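Side-chain contacts in esterase D (Lactobacillus rhamnosus, PDB 3DKR), which probably hydrolyses carboxylic esters by means of a serine-histidine-aspartate catalytic triad in an alpha/beta-hydrolase fold: residues Gly24-His29 / Ser82-His87; Asn36-Met41 / Gly121-Pro126; Asp75-Glu80 / Ala167-Phe172; Val95-Leu100 / Ile105-Ala110; Ile189-Gln194 / Arg201-Leu206. All blocks are in the same frame, centred on the assembly; numbering follows the deposited sequence.

Interaction 1: Gly24-His29 / Ser82-His87; sequences GVVLLH and SAAVAH
Val26 overlaps Ala84 and Val85 with its two methyl groups, one on the CB of Ala84 and the other on the helix backbone. The contact belongs to the alpha/beta-hydrolase fold: strand 23-28 runs inside the largely parallel central sheet, and helix 74-89 packs against one of its faces. The two sequence segments are closest at Val26 and Val85, whose CA atoms are 6.5 Å apart. Each branch of Val26 has its own task. CG1 lies anti to the backbone N (chi1 174°) and meets CB of Ala84 at 4.0 Å, methyl against methyl. CG2, beside the backbone N, rests instead on main-chain atoms of the helix, 3.7 Å from O of Ala84 and 4.1 Å from CA of Val85. Because Ala84 turns toward the strand with no more than a methyl group, the helix can settle close to the sheet. The side chain of Val85 packs on Val97 of strand 94-99, which Val26 and Leu28 also touch; a small apolar cluster therefore spans two neighbouring strands and the helix. Val25 and Leu27 alternate to the other face of the strand, where they meet helix 39-47 through Leu45, Met41 and Ala42. Apolar groups lie on both faces of this buried part of the strand; the contact is plain core packing away from the predicted catalytic residues. At the far end of the segment Ser82-His87, NE2 of His87 is hydrogen-bonded to OE1 of Glu17, on the outermost strand 16-18.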
# COMPACT_ATOMS: atom_id res chain seq x y z
N GLY A 24 7.60 -6.30 -14.20
CA GLY A 24 7.72 -5.10 -13.37
C GLY A 24 6.69 -5.14 -12.27
O GLY A 24 5.61 -5.74 -12.42
N VAL A 25 6.99 -4.45 -11.17
CA VAL A 25 6.13 -4.45 -9.99
C VAL A 25 5.91 -3.02 -9.52
O VAL A 25 6.88 -2.28 -9.34
CB VAL A 25 6.76 -5.24 -8.83
CG1 VAL A 25 5.79 -5.33 -7.66
CG2 VAL A 25 7.14 -6.64 -9.30
N VAL A 26 4.65 -2.65 -9.31
CA VAL A 26 4.30 -1.37 -8.71
C VAL A 26 4.05 -1.59 -7.22
O VAL A 26 3.29 -2.48 -6.84
CB VAL A 26 3.03 -0.76 -9.36
CG1 VAL A 26 2.60 0.49 -8.63
CG2 VAL A 26 3.26 -0.49 -10.86
N LEU A 27 4.71 -0.78 -6.38
CA LEU A 27 4.57 -0.87 -4.92
C LEU A 27 4.00 0.44 -4.40
O LEU A 27 4.59 1.50 -4.62
CB LEU A 27 5.91 -1.14 -4.24
CG LEU A 27 6.59 -2.45 -4.63
CD1 LEU A 27 7.98 -2.59 -3.97
CD2 LEU A 27 5.76 -3.69 -4.30
N LEU A 28 2.84 0.36 -3.74
CA LEU A 28 2.06 1.53 -3.31
C LEU A 28 2.10 1.65 -1.78
O LEU A 28 1.73 0.73 -1.05
CB LEU A 28 0.62 1.43 -3.81
CG LEU A 28 0.52 1.31 -5.33
CD1 LEU A 28 -0.93 1.13 -5.77
CD2 LEU A 28 1.13 2.54 -6.05
N HIS A 29 2.58 2.80 -1.30
CA HIS A 29 2.98 2.92 0.10
C HIS A 29 1.84 3.16 1.10
O HIS A 29 0.66 3.14 0.73
CB HIS A 29 4.14 3.94 0.24
CG HIS A 29 3.78 5.37 -0.02
ND1 HIS A 29 3.08 6.15 0.89
CD2 HIS A 29 4.15 6.20 -1.03
CE1 HIS A 29 3.00 7.39 0.42
NE2 HIS A 29 3.64 7.45 -0.74
N SER A 82 -3.02 4.73 -10.61
CA SER A 82 -3.39 4.35 -11.98
C SER A 82 -2.28 4.73 -12.97
O SER A 82 -1.95 3.98 -13.91
CB SER A 82 -4.70 5.04 -12.37
OG SER A 82 -5.77 4.66 -11.51
N ALA A 83 -1.74 5.94 -12.80
CA ALA A 83 -0.64 6.39 -13.65
C ALA A 83 0.60 5.51 -13.48
O ALA A 83 1.33 5.22 -14.45
CB ALA A 83 -0.28 7.86 -13.32
N ALA A 84 0.84 5.07 -12.25
CA ALA A 84 1.99 4.24 -11.97
C ALA A 84 1.84 2.89 -12.66
O ALA A 84 2.79 2.36 -13.21
CB ALA A 84 2.16 4.06 -10.46
N VAL A 85 0.64 2.33 -12.59
CA VAL A 85 0.37 1.06 -13.29
C VAL A 85 0.61 1.23 -14.81
O VAL A 85 1.31 0.43 -15.43
CB VAL A 85 -1.06 0.57 -13.00
CG1 VAL A 85 -1.45 -0.57 -13.96
CG2 VAL A 85 -1.18 0.13 -11.54
N ALA A 86 0.05 2.29 -15.40
CA ALA A 86 0.21 2.50 -16.85
C ALA A 86 1.68 2.65 -17.27
O ALA A 86 2.10 2.15 -18.31
CB ALA A 86 -0.58 3.72 -17.29
N HIS A 87 2.45 3.33 -16.43
CA HIS A 87 3.89 3.53 -16.66
C HIS A 87 4.59 2.18 -16.85
O HIS A 87 5.45 2.03 -17.72
CB HIS A 87 4.48 4.26 -15.44
CG HIS A 87 5.96 4.45 -15.50
ND1 HIS A 87 6.56 5.38 -16.33
CD2 HIS A 87 6.96 3.85 -14.81
CE1 HIS A 87 7.87 5.33 -16.15
NE2 HIS A 87 8.14 4.41 -15.24

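Interaction 2: Asn36-Met41 / Gly121-Pro126; sequences NDMNFM and GVFSSP
The backbones of Asn36-Met41 and Gly121-Pro126 stay well apart, the nearest CA atoms, those of Met38 and Phe123, being 10.8 Å from each other, so the gap between the start of helix 39-47 and the end of strand 119-122 is bridged by long side chains alone. Two methionine methyls converge on the Phe123 ring. CE of Met38, the N-cap residue, comes in at the ring edge near its plane and lies equally close to CD2 and CE2 of Phe123, 4.1 Å from each. CE of Met41 approaches CZ of Phe123 obliquely at 4.0 Å; its CG is anti to the backbone N (chi1 171°), and bends at both following torsions curl the methyl back to the ring. Both methionines also rest on Leu27 of strand 23-28, while Phe123 lies nearly parallel to the ring of Phe98 and touches Val241 of helix 234-246. These are apolar contacts within a buried core. The Phe123 side chain is about 8 Å from those of Ser101 and His226, predicted nucleophile and charge-relay residue, which places this packing near the predicted catalytic site, at the carboxyl ends of the strands, as in alpha/beta hydrolases.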
# COMPACT_ATOMS: atom_id res chain seq x y z
N ASN A 36 9.98 5.11 1.17
CA ASN A 36 10.85 4.39 2.11
C ASN A 36 10.23 3.12 2.68
O ASN A 36 10.95 2.17 3.03
CB ASN A 36 11.26 5.29 3.28
CG ASN A 36 12.18 6.43 2.85
OD1 ASN A 36 12.09 7.55 3.38
ND2 ASN A 36 13.08 6.14 1.93
N ASP A 37 8.90 3.08 2.75
CA ASP A 37 8.15 1.91 3.21
C ASP A 37 8.52 0.67 2.39
O ASP A 37 8.41 -0.45 2.86
CB ASP A 37 6.64 2.11 3.04
CG ASP A 37 6.06 3.24 3.90
OD1 ASP A 37 6.70 3.69 4.87
OD2 ASP A 37 4.93 3.66 3.56
N MET A 38 8.97 0.90 1.15
CA MET A 38 9.17 -0.17 0.19
C MET A 38 10.65 -0.41 -0.17
O MET A 38 10.93 -1.22 -1.06
CB MET A 38 8.38 0.12 -1.09
CG MET A 38 6.86 0.16 -0.90
SD MET A 38 6.24 -1.44 -0.38
CE MET A 38 4.47 -1.14 -0.40
N ASN A 39 11.59 0.26 0.50
CA ASN A 39 13.01 0.10 0.15
C ASN A 39 13.47 -1.36 0.19
O ASN A 39 14.08 -1.85 -0.76
CB ASN A 39 13.91 0.91 1.09
CG ASN A 39 13.75 2.40 0.93
OD1 ASN A 39 13.12 2.88 -0.02
ND2 ASN A 39 14.33 3.16 1.88
N PHE A 40 13.19 -2.05 1.29
CA PHE A 40 13.66 -3.43 1.42
C PHE A 40 13.01 -4.33 0.36
O PHE A 40 13.67 -5.15 -0.28
CB PHE A 40 13.38 -4.04 2.79
CG PHE A 40 14.01 -3.30 3.95
CD1 PHE A 40 15.05 -2.38 3.80
CD2 PHE A 40 13.55 -3.58 5.23
CE1 PHE A 40 15.58 -1.72 4.92
CE2 PHE A 40 14.09 -2.95 6.34
CZ PHE A 40 15.10 -2.04 6.19
N MET A 41 11.69 -4.18 0.20
CA MET A 41 10.94 -5.03 -0.74
C MET A 41 11.44 -4.80 -2.16
O MET A 41 11.74 -5.75 -2.91
CB MET A 41 9.43 -4.73 -0.63
CG MET A 41 8.53 -5.38 -1.70
SD MET A 41 8.57 -7.19 -1.65
CE MET A 41 7.74 -7.50 -0.08
N GLY A 121 -2.05 -7.49 -5.05
CA GLY A 121 -2.60 -7.72 -3.73
C GLY A 121 -2.12 -6.74 -2.69
O GLY A 121 -1.72 -5.62 -3.01
N VAL A 122 -2.17 -7.16 -1.43
CA VAL A 122 -1.96 -6.28 -0.31
C VAL A 122 -0.99 -6.87 0.70
O VAL A 122 -0.89 -8.09 0.85
CB VAL A 122 -3.28 -5.92 0.39
CG1 VAL A 122 -4.32 -5.42 -0.64
CG2 VAL A 122 -3.82 -7.11 1.17
N PHE A 123 -0.29 -5.98 1.38
CA PHE A 123 0.58 -6.34 2.47
C PHE A 123 -0.01 -5.94 3.82
O PHE A 123 0.65 -6.12 4.86
CB PHE A 123 1.95 -5.66 2.33
CG PHE A 123 2.65 -5.93 1.02
CD1 PHE A 123 2.48 -7.13 0.33
CD2 PHE A 123 3.54 -4.99 0.52
CE1 PHE A 123 3.17 -7.36 -0.85
CE2 PHE A 123 4.23 -5.23 -0.64
CZ PHE A 123 4.05 -6.41 -1.33
N SER A 124 -1.22 -5.38 3.80
CA SER A 124 -2.04 -5.20 5.01
C SER A 124 -3.49 -4.93 4.61
O SER A 124 -3.78 -4.62 3.44
CB SER A 124 -1.51 -4.06 5.89
OG SER A 124 -2.02 -4.18 7.22
N SER A 125 -4.39 -5.10 5.57
CA SER A 125 -5.82 -4.91 5.31
C SER A 125 -6.17 -3.48 4.94
O SER A 125 -5.45 -2.55 5.30
CB SER A 125 -6.61 -5.31 6.55
OG SER A 125 -6.50 -6.71 6.75
N PRO A 126 -7.27 -3.29 4.21
CA PRO A 126 -7.64 -1.94 3.84
C PRO A 126 -8.07 -1.10 5.03
O PRO A 126 -8.35 -1.63 6.11
CB PRO A 126 -8.81 -2.15 2.86
CG PRO A 126 -9.38 -3.47 3.23
CD PRO A 126 -8.23 -4.30 3.70

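Interaction 3: Asp75-Glu80 / Ala167-Phe172; sequences DIWWAE and AAIDQF
The Phe172 ring has the carboxylate of Asp75 at its edge, in the ring plane, with OD1 of Asp75 3.9 Å from CE1 of Phe172, and the two planes are turned 64° apart. Trp78 meets the same ring obliquely: its CB comes to 3.6 Å from CZ of Phe172, and the five-membered ring of the indole has its centroid 5.5 Å from that of the phenyl. At the edge of the Trp77 indole, CD1 of Ile169 sits 4.1 Å from CZ3 of Trp77, while OE1 of Glu80 lies in plane at another part of the rim. The axes of the segments 75-80 and 167-172 approach to 11.6 Å, their N-to-C directions 52° apart, so large side chains must fill the space; Phe172 spans it with CG anti to its own nitrogen (chi1 -171°). Phe106 and Lys109 of helix 101-113 also pack on Phe172, and NE1 of Trp77 bonds to O of Ser58. Replacing Phe172 with alanine would probably open a gap beside Trp78 and leave the Asp75 carboxylate without the ring edge it faces. The contact is chiefly dispersive, but an acidic oxygen beside the electropositive C-H rim of a phenyl ring is likely to add a mild electrostatic attraction.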
# COMPACT_ATOMS: atom_id res chain seq x y z
N ASP A 75 -8.84 10.51 -4.17
CA ASP A 75 -9.02 10.64 -5.61
C ASP A 75 -7.69 10.94 -6.29
O ASP A 75 -7.35 10.32 -7.31
CB ASP A 75 -10.09 11.69 -5.92
CG ASP A 75 -11.45 11.27 -5.41
OD1 ASP A 75 -11.88 10.12 -5.69
OD2 ASP A 75 -12.07 12.07 -4.67
N ILE A 76 -6.90 11.83 -5.70
CA ILE A 76 -5.54 12.13 -6.22
C ILE A 76 -4.68 10.87 -6.18
O ILE A 76 -3.99 10.53 -7.16
CB ILE A 76 -4.87 13.28 -5.43
CG1 ILE A 76 -5.62 14.59 -5.68
CG2 ILE A 76 -3.40 13.42 -5.81
CD1 ILE A 76 -5.22 15.74 -4.78
N TRP A 77 -4.71 10.18 -5.05
CA TRP A 77 -3.86 9.00 -4.85
C TRP A 77 -4.28 7.88 -5.80
O TRP A 77 -3.43 7.11 -6.27
CB TRP A 77 -3.90 8.52 -3.40
CG TRP A 77 -3.47 9.60 -2.45
CD1 TRP A 77 -2.56 10.58 -2.68
CD2 TRP A 77 -3.92 9.77 -1.10
NE1 TRP A 77 -2.41 11.37 -1.56
CE2 TRP A 77 -3.25 10.90 -0.58
CE3 TRP A 77 -4.84 9.10 -0.28
CZ2 TRP A 77 -3.47 11.36 0.73
CZ3 TRP A 77 -5.05 9.57 1.02
CH2 TRP A 77 -4.36 10.68 1.50
N TRP A 78 -5.57 7.79 -6.08
CA TRP A 78 -6.04 6.82 -7.08
C TRP A 78 -5.52 7.17 -8.47
O TRP A 78 -5.01 6.30 -9.19
CB TRP A 78 -7.57 6.71 -7.05
CG TRP A 78 -8.19 5.90 -8.16
CD1 TRP A 78 -9.21 6.29 -8.96
CD2 TRP A 78 -7.83 4.57 -8.58
NE1 TRP A 78 -9.54 5.29 -9.85
CE2 TRP A 78 -8.70 4.23 -9.65
CE3 TRP A 78 -6.88 3.64 -8.17
CZ2 TRP A 78 -8.64 2.99 -10.30
CZ3 TRP A 78 -6.82 2.39 -8.83
CH2 TRP A 78 -7.69 2.10 -9.88
N ALA A 79 -5.61 8.43 -8.87
CA ALA A 79 -5.03 8.84 -10.16
C ALA A 79 -3.52 8.52 -10.22
O ALA A 79 -2.99 8.09 -11.25
CB ALA A 79 -5.24 10.33 -10.40
N GLU A 80 -2.82 8.75 -9.11
CA GLU A 80 -1.38 8.51 -9.06
C GLU A 80 -1.07 7.01 -9.18
O GLU A 80 -0.13 6.61 -9.87
CB GLU A 80 -0.77 9.11 -7.79
CG GLU A 80 -0.79 10.65 -7.86
CD GLU A 80 -0.43 11.39 -6.57
OE1 GLU A 80 -0.55 10.84 -5.46
OE2 GLU A 80 -0.01 12.57 -6.69
N ALA A 167 -12.41 9.65 6.92
CA ALA A 167 -13.75 9.38 6.38
C ALA A 167 -13.69 9.23 4.87
O ALA A 167 -14.32 8.35 4.31
CB ALA A 167 -14.72 10.51 6.75
N ALA A 168 -12.91 10.09 4.20
CA ALA A 168 -12.78 10.04 2.75
C ALA A 168 -12.14 8.73 2.31
O ALA A 168 -12.56 8.12 1.31
CB ALA A 168 -11.95 11.21 2.26
N ILE A 169 -11.10 8.32 3.02
CA ILE A 169 -10.45 7.03 2.75
C ILE A 169 -11.40 5.86 2.96
O ILE A 169 -11.55 4.99 2.08
CB ILE A 169 -9.19 6.85 3.61
CG1 ILE A 169 -8.15 7.92 3.27
CG2 ILE A 169 -8.59 5.47 3.37
CD1 ILE A 169 -7.03 8.04 4.31
N ASP A 170 -12.06 5.85 4.12
CA ASP A 170 -13.08 4.83 4.42
C ASP A 170 -14.08 4.73 3.24
O ASP A 170 -14.37 3.64 2.72
CB ASP A 170 -13.88 5.23 5.68
CG ASP A 170 -13.11 5.04 7.00
OD1 ASP A 170 -12.09 4.33 7.05
OD2 ASP A 170 -13.60 5.62 8.01
N GLN A 171 -14.60 5.87 2.82
CA GLN A 171 -15.63 5.92 1.79
C GLN A 171 -15.12 5.32 0.48
O GLN A 171 -15.76 4.46 -0.14
CB GLN A 171 -16.10 7.37 1.61
CG GLN A 171 -17.06 7.58 0.46
CD GLN A 171 -17.65 8.99 0.44
OE1 GLN A 171 -17.46 9.78 1.38
NE2 GLN A 171 -18.37 9.31 -0.63
N PHE A 172 -13.94 5.76 0.05
CA PHE A 172 -13.34 5.26 -1.19
C PHE A 172 -13.13 3.76 -1.09
O PHE A 172 -13.39 3.00 -2.03
CB PHE A 172 -12.00 5.96 -1.40
CG PHE A 172 -11.38 5.70 -2.74
CD1 PHE A 172 -11.50 6.61 -3.78
CD2 PHE A 172 -10.69 4.53 -2.97
CE1 PHE A 172 -10.94 6.35 -5.02
CE2 PHE A 172 -10.12 4.29 -4.21
CZ PHE A 172 -10.25 5.18 -5.22

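Interaction 4: Val95-Leu100 / Ile105-Ala110; sequences VFVFGL and IFAMKA
Strand 94-99 and helix 101-113 flank the nucleophile elbow of the alpha/beta-hydrolase fold, the sharp turn with a Gly-X-Ser-X-Gly sequence that carries Ser101, the predicted nucleophile. Just past the turn the chain doubles back, and the axes of the segments 95-99 and 105-110 approach to 6.9 Å, their N-to-C directions 150° apart. One methyl makes this closeness possible. CB of Ala107 points into the strand and touches it at three successive residues: it is 3.9 Å from O of Val97, 4.1 Å from C of Phe98 and 4.1 Å from N of Gly99. CG1 of Val97, anti to the backbone N (chi1 -175°), completes the contact at 4.0 Å from the same Ala107 CB. Gly99 presents bare backbone to the helix, since a side chain there would head toward Ala107. Phe98 turns to the other face of the sheet, onto helix 234-246. The first half of the beta-alpha-beta unit 94-99, 101-113, 119-122 is thus joined by an alanine methyl set against main chain and one valine branch. Such a contact carries no polar direction; the spacing of helix and strand rests on van der Waals fit, and small residues at Gly99 and Ala107 let the helix lie close behind the serine.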
# COMPACT_ATOMS: atom_id res chain seq x y z
N VAL A 95 3.02 -7.27 -15.29
CA VAL A 95 3.07 -6.29 -14.21
C VAL A 95 2.22 -6.79 -13.05
O VAL A 95 1.11 -7.28 -13.25
CB VAL A 95 2.57 -4.92 -14.70
CG1 VAL A 95 2.30 -3.99 -13.52
CG2 VAL A 95 3.58 -4.30 -15.66
N PHE A 96 2.78 -6.65 -11.85
CA PHE A 96 2.11 -6.94 -10.58
C PHE A 96 1.99 -5.63 -9.80
O PHE A 96 2.84 -4.76 -9.93
CB PHE A 96 2.93 -7.92 -9.77
CG PHE A 96 3.05 -9.29 -10.40
CD1 PHE A 96 2.29 -10.35 -9.92
CD2 PHE A 96 3.90 -9.51 -11.47
CE1 PHE A 96 2.40 -11.61 -10.51
CE2 PHE A 96 4.01 -10.78 -12.05
CZ PHE A 96 3.25 -11.81 -11.57
N VAL A 97 0.95 -5.50 -9.00
CA VAL A 97 0.73 -4.29 -8.19
C VAL A 97 0.37 -4.69 -6.77
O VAL A 97 -0.59 -5.44 -6.57
CB VAL A 97 -0.41 -3.46 -8.78
CG1 VAL A 97 -0.57 -2.14 -8.02
CG2 VAL A 97 -0.15 -3.25 -10.30
N PHE A 98 1.11 -4.15 -5.80
CA PHE A 98 0.89 -4.43 -4.38
C PHE A 98 0.94 -3.14 -3.59
O PHE A 98 1.56 -2.18 -4.01
CB PHE A 98 1.99 -5.33 -3.80
CG PHE A 98 2.21 -6.61 -4.56
CD1 PHE A 98 1.42 -7.73 -4.30
CD2 PHE A 98 3.26 -6.73 -5.46
CE1 PHE A 98 1.63 -8.92 -4.98
CE2 PHE A 98 3.46 -7.91 -6.15
CZ PHE A 98 2.66 -9.00 -5.89
N GLY A 99 0.33 -3.15 -2.41
CA GLY A 99 0.41 -2.01 -1.51
C GLY A 99 0.20 -2.36 -0.06
O GLY A 99 -0.20 -3.48 0.26
N LEU A 100 0.50 -1.39 0.81
CA LEU A 100 0.22 -1.49 2.25
C LEU A 100 -1.27 -1.19 2.48
O LEU A 100 -2.08 -1.47 1.59
CB LEU A 100 1.18 -0.62 3.07
CG LEU A 100 2.53 -1.33 3.25
CD1 LEU A 100 3.68 -0.33 3.49
CD2 LEU A 100 2.45 -2.35 4.39
N ILE A 105 -5.60 -0.50 -1.05
CA ILE A 105 -6.94 -0.14 -1.53
C ILE A 105 -6.82 0.11 -3.03
O ILE A 105 -7.63 -0.39 -3.81
CB ILE A 105 -7.48 1.14 -0.83
CG1 ILE A 105 -7.75 0.85 0.65
CG2 ILE A 105 -8.78 1.65 -1.50
CD1 ILE A 105 -7.86 2.15 1.48
N PHE A 106 -5.81 0.88 -3.43
CA PHE A 106 -5.63 1.21 -4.83
C PHE A 106 -5.14 0.01 -5.65
O PHE A 106 -5.53 -0.14 -6.80
CB PHE A 106 -4.70 2.41 -4.99
CG PHE A 106 -5.14 3.60 -4.16
CD1 PHE A 106 -6.42 4.09 -4.29
CD2 PHE A 106 -4.29 4.18 -3.22
CE1 PHE A 106 -6.85 5.17 -3.51
CE2 PHE A 106 -4.71 5.25 -2.46
CZ PHE A 106 -5.98 5.74 -2.59
N ALA A 107 -4.32 -0.86 -5.05
CA ALA A 107 -3.91 -2.09 -5.73
C ALA A 107 -5.12 -2.94 -6.08
O ALA A 107 -5.22 -3.46 -7.19
CB ALA A 107 -2.95 -2.91 -4.88
N MET A 108 -6.05 -3.06 -5.14
CA MET A 108 -7.24 -3.86 -5.38
C MET A 108 -8.13 -3.17 -6.41
O MET A 108 -8.68 -3.85 -7.28
CB MET A 108 -7.99 -4.14 -4.08
CG MET A 108 -7.22 -5.03 -3.10
SD MET A 108 -6.53 -6.57 -3.80
CE MET A 108 -7.98 -7.26 -4.61
N LYS A 109 -8.27 -1.85 -6.36
CA LYS A 109 -9.10 -1.16 -7.35
C LYS A 109 -8.47 -1.29 -8.75
O LYS A 109 -9.19 -1.38 -9.75
CB LYS A 109 -9.33 0.30 -6.98
CG LYS A 109 -10.48 0.94 -7.75
CD LYS A 109 -10.70 2.38 -7.34
CE LYS A 109 -11.89 3.00 -8.06
NZ LYS A 109 -13.20 2.56 -7.51
N ALA A 110 -7.14 -1.31 -8.80
CA ALA A 110 -6.42 -1.58 -10.05
C ALA A 110 -6.77 -2.95 -10.62
O ALA A 110 -7.12 -3.08 -11.80
CB ALA A 110 -4.92 -1.45 -9.82

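Interaction 5: Ile189-Gln194 / Arg201-Leu206; sequences IGQAGQ and RLAYQL
Two staggered torsions split Ile189 between two residues of the helix: with chi1 at -58°, CG2 lies anti to the backbone N and turns to Ala203, while CG1 swings beside that nitrogen and, through an extended second torsion, carries CD1 to Leu206. CG2 of Ile189 meets CB of Ala203 at 4.0 Å. CD1 of Ile189 reaches CG of Leu206 at 3.7 Å and CD2 of Leu206 at 3.9 Å, the two side chains meeting at a slant. Two residues along the strand, Gln191 extends from the backbone (chi1 176°) and then bends, so that its CB and CG lie 3.8 Å and 3.9 Å from CB of Ala203. The aliphatic half of the glutamine packs on the helix, and the bend at chi2 carries the amide away to its polar partners. NE2 of Gln191 donates a nearly straight bond to O of Ala192 (3.0 Å, 171°), in the carbonyl plane and on a lone pair. The same nitrogen is hydrogen-bonded to OD2 of Asp195, a predicted charge-relay residue, and OE1 pairs with OG of Ser125. Gripped at both ends, the amide is probably restricted in its rotation, consistent with a second-shell role in placing Asp195. An alanine at Ile189 would strip CD1 from Leu206 and probably leave a gap between strand and helix. The contact joins the first two elements of the beta-alpha-beta unit 187-192, 202-209, 216-221: Ile189 also touches Val216 and Phe218 of the edge strand 216-221, and both Ile189 and Leu206 touch Val122 of strand 119-122, the neighbour on the other side of strand 187-192.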
# COMPACT_ATOMS: atom_id res chain seq x y z
N ILE A 189 -2.48 -11.84 -0.35
CA ILE A 189 -2.88 -11.15 0.89
C ILE A 189 -1.89 -11.46 2.00
O ILE A 189 -1.72 -12.62 2.38
CB ILE A 189 -4.29 -11.56 1.37
CG1 ILE A 189 -5.32 -11.26 0.29
CG2 ILE A 189 -4.61 -10.83 2.69
CD1 ILE A 189 -6.77 -11.73 0.61
N GLY A 190 -1.21 -10.43 2.49
CA GLY A 190 -0.36 -10.54 3.65
C GLY A 190 -0.86 -9.63 4.76
O GLY A 190 -1.29 -8.51 4.50
N GLN A 191 -0.80 -10.11 6.00
CA GLN A 191 -1.32 -9.36 7.13
C GLN A 191 -0.50 -9.63 8.39
O GLN A 191 -0.29 -10.79 8.75
CB GLN A 191 -2.77 -9.76 7.38
CG GLN A 191 -3.42 -9.12 8.59
CD GLN A 191 -3.39 -7.62 8.53
OE1 GLN A 191 -3.96 -7.02 7.61
NE2 GLN A 191 -2.79 -7.00 9.54
N ALA A 192 -0.08 -8.56 9.05
CA ALA A 192 0.61 -8.63 10.34
C ALA A 192 -0.31 -9.21 11.41
O ALA A 192 -1.48 -8.81 11.51
CB ALA A 192 1.10 -7.24 10.75
N GLY A 193 0.22 -10.11 12.24
CA GLY A 193 -0.55 -10.75 13.32
C GLY A 193 -0.62 -9.96 14.63
O GLY A 193 -1.37 -10.35 15.54
N GLN A 194 0.15 -8.87 14.75
CA GLN A 194 0.09 -7.97 15.90
C GLN A 194 -0.07 -6.54 15.39
O GLN A 194 0.58 -5.60 15.82
CB GLN A 194 1.33 -8.13 16.77
CG GLN A 194 1.49 -9.53 17.36
CD GLN A 194 0.46 -9.84 18.46
OE1 GLN A 194 -0.25 -8.94 18.95
NE2 GLN A 194 0.38 -11.12 18.85
N ARG A 201 -8.34 -8.92 11.16
CA ARG A 201 -9.45 -9.77 10.76
C ARG A 201 -10.00 -9.39 9.38
O ARG A 201 -10.62 -10.21 8.69
CB ARG A 201 -10.56 -9.73 11.80
CG ARG A 201 -10.21 -10.53 13.03
CD ARG A 201 -11.23 -10.37 14.15
NE ARG A 201 -11.33 -9.00 14.60
CZ ARG A 201 -12.11 -8.62 15.61
NH1 ARG A 201 -12.85 -9.51 16.25
NH2 ARG A 201 -12.15 -7.34 15.97
N LEU A 202 -9.80 -8.13 8.98
CA LEU A 202 -10.23 -7.69 7.65
C LEU A 202 -9.59 -8.50 6.52
O LEU A 202 -10.16 -8.61 5.43
CB LEU A 202 -9.93 -6.20 7.44
CG LEU A 202 -10.95 -5.21 7.96
CD1 LEU A 202 -11.42 -5.56 9.36
CD2 LEU A 202 -10.33 -3.79 7.90
N ALA A 203 -8.41 -9.05 6.77
CA ALA A 203 -7.72 -9.82 5.74
C ALA A 203 -8.56 -11.03 5.33
O ALA A 203 -8.61 -11.40 4.16
CB ALA A 203 -6.35 -10.25 6.25
N TYR A 204 -9.20 -11.67 6.31
CA TYR A 204 -10.07 -12.81 6.04
C TYR A 204 -11.32 -12.40 5.27
O TYR A 204 -11.78 -13.12 4.38
CB TYR A 204 -10.48 -13.48 7.35
CG TYR A 204 -9.31 -14.00 8.15
CD1 TYR A 204 -8.62 -15.13 7.75
CD2 TYR A 204 -8.90 -13.35 9.30
CE1 TYR A 204 -7.55 -15.62 8.49
CE2 TYR A 204 -7.83 -13.82 10.04
CZ TYR A 204 -7.16 -14.97 9.64
OH TYR A 204 -6.10 -15.46 10.35
N GLN A 205 -11.86 -11.23 5.59
CA GLN A 205 -13.00 -10.73 4.83
C GLN A 205 -12.63 -10.43 3.37
O GLN A 205 -13.41 -10.68 2.44
CB GLN A 205 -13.60 -9.48 5.49
CG GLN A 205 -14.37 -9.73 6.78
CD GLN A 205 -15.44 -8.66 7.03
OE1 GLN A 205 -15.30 -7.50 6.61
NE2 GLN A 205 -16.53 -9.04 7.69
N LEU A 206 -11.43 -9.89 3.17
CA LEU A 206 -10.94 -9.61 1.83
C LEU A 206 -10.82 -10.94 1.07
O LEU A 206 -11.37 -11.08 -0.02
CB LEU A 206 -9.60 -8.87 1.89
CG LEU A 206 -8.85 -8.65 0.58
CD1 LEU A 206 -9.71 -7.91 -0.43
CD2 LEU A 206 -7.51 -7.93 0.87

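How the interactions relate
Interactions 1, 4, 2 and 5 follow one another across the central sheet, joined by probable backbone hydrogen bonds: Leu28 N to Phe98 O (2.8 Å) links 1 with 4, Phe123 N to Gly99 O (2.7 Å) links 4 with 2, and Gly190 N to Val122 O (2.9 Å) links 2 with 5. The centres of 1 and 5 are about 22 Å apart. Interaction 3 lies outside the sheet but abuts interaction 4, where Phe172 CE2 meets Phe106 CE1 at 3.5 Å. The predicted triad draws on several: Ser101 follows the strand of interaction 4, Asp195 follows that of interaction 5, the Phe123 side chain is about 8 Å from that of His226, and the Gln191 side chain about 3 Å from that of Asp195.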